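Local coordinates for beta-d-glucoside glucohydrolase (Hypocrea jecorina, PDB 3ZZ1), which probably hydrolyses terminal, non-reducing beta-D-glucosyl residues, releasing beta-D-glucose in the breakdown of cellulose, at residues V687-S690 against G691-I695. Numbering follows the deposited sequence.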
loop_
_atom_site.group_PDB
_atom_site.type_symbol
_atom_site.label_atom_id
_atom_site.label_comp_id
_atom_site.label_asym_id
_atom_site.label_seq_id
_atom_site.Cartn_x
_atom_site.Cartn_y
_atom_site.Cartn_z
ATOM N N VAL A 687 0.048 14.967 21.446
ATOM C CA VAL A 687 0.844 15.433 22.571
ATOM C C VAL A 687 2.204 14.743 22.569
ATOM O O VAL A 687 2.289 13.529 22.375
ATOM C CB VAL A 687 0.108 15.176 23.920
ATOM C CG1 VAL A 687 0.958 15.628 25.123
ATOM C CG2 VAL A 687 -1.264 15.874 23.934
ATOM N N VAL A 688 3.259 15.529 22.762
ATOM C CA VAL A 688 4.591 14.993 23.013
ATOM C C VAL A 688 4.781 14.883 24.522
ATOM O O VAL A 688 4.799 15.901 25.219
ATOM C CB VAL A 688 5.707 15.894 22.429
ATOM C CG1 VAL A 688 7.082 15.327 22.764
ATOM C CG2 VAL A 688 5.548 16.048 20.918
ATOM N N PRO A 689 4.917 13.650 25.039
ATOM C CA PRO A 689 5.174 13.496 26.473
ATOM C C PRO A 689 6.593 13.914 26.837
ATOM O O PRO A 689 7.494 13.817 26.000
ATOM C CB PRO A 689 5.005 11.991 26.700
ATOM C CG PRO A 689 5.341 11.375 25.379
ATOM C CD PRO A 689 4.879 12.351 24.337
ATOM N N SER A 690 6.778 14.397 28.063
ATOM C CA SER A 690 8.114 14.697 28.559
ATOM C C SER A 690 8.794 13.396 28.982
ATOM O O SER A 690 8.128 12.385 29.230
ATOM C CB SER A 690 8.062 15.695 29.718
ATOM O OG SER A 690 7.483 15.119 30.873
ATOM N N GLY A 691 10.121 13.422 29.043
ATOM C CA GLY A 691 10.887 12.252 29.433
ATOM C C GLY A 691 11.901 11.824 28.392
ATOM O O GLY A 691 12.129 12.528 27.400
ATOM N N SER A 692 12.505 10.663 28.630
ATOM C CA SER A 692 13.534 10.112 27.766
ATOM C C SER A 692 12.941 9.086 26.799
ATOM O O SER A 692 12.377 8.064 27.218
ATOM C CB SER A 692 14.647 9.481 28.611
ATOM O OG SER A 692 15.746 9.111 27.801
ATOM N N PHE A 693 13.053 9.387 25.508
ATOM C CA PHE A 693 12.613 8.501 24.438
ATOM C C PHE A 693 13.743 7.549 24.088
ATOM O O PHE A 693 14.877 7.979 23.875
ATOM C CB PHE A 693 12.263 9.306 23.182
ATOM C CG PHE A 693 10.961 10.058 23.263
ATOM C CD1 PHE A 693 10.862 11.247 23.978
ATOM C CD2 PHE A 693 9.843 9.601 22.576
ATOM C CE1 PHE A 693 9.654 11.950 24.033
ATOM C CE2 PHE A 693 8.636 10.302 22.621
ATOM C CZ PHE A 693 8.545 11.475 23.353
ATOM N N GLY A 694 13.438 6.258 24.020
ATOM C CA GLY A 694 14.410 5.271 23.559
ATOM C C GLY A 694 14.643 5.395 22.061
ATOM O O GLY A 694 13.690 5.430 21.276
ATOM N N ILE A 695 15.911 5.476 21.667
ATOM C CA ILE A 695 16.279 5.549 20.255
ATOM C C ILE A 695 16.986 4.254 19.860
ATOM O O ILE A 695 18.027 3.911 20.420
ATOM C CB ILE A 695 17.162 6.792 19.964
ATOM C CG1 ILE A 695 16.431 8.086 20.367
ATOM C CG2 ILE A 695 17.623 6.826 18.501
ATOM C CD1 ILE A 695 15.083 8.314 19.678
#
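The phenyl ring of Phe693 reaches back along the chain and brings its far end against Val688 and Pro689. CZ of Phe693 lies 3.8 Å from CG of Pro689, and CD of the same pyrrolidine ring is about as near; the two side chains cross at about a right angle. CG1 of Val688 approaches CZ of Phe693 obliquely, at 4.2 Å. The carbonyl of Pro689 takes the ring edge: Pro689 O sits near the ring plane, 3.5 Å from CE1 of Phe693. With CG of Phe693 anti to its own carbonyl carbon (chi1 -74°), the ring is directed back toward the proline. These residues belong to the fibronectin type III-like domain, where Pro689 and Ser690 link strand 685-688 of one antiparallel sheet to strand 691-698 of another, and the phenyl group lies on the inner side of the bend. No hydrogen bond joins the two segments. Gly691, at phi 123° and psi -172°, a backbone conformation open mainly to glycine, begins strand 691-698 directly after the link. Farther out, Tyr639 packs edge-to-face with Phe693, Val712 touches both Val688 and Phe693, and backbone hydrogen bonds to Val712 and Leu710 hold Gly691 and Phe693 against strand 704-712.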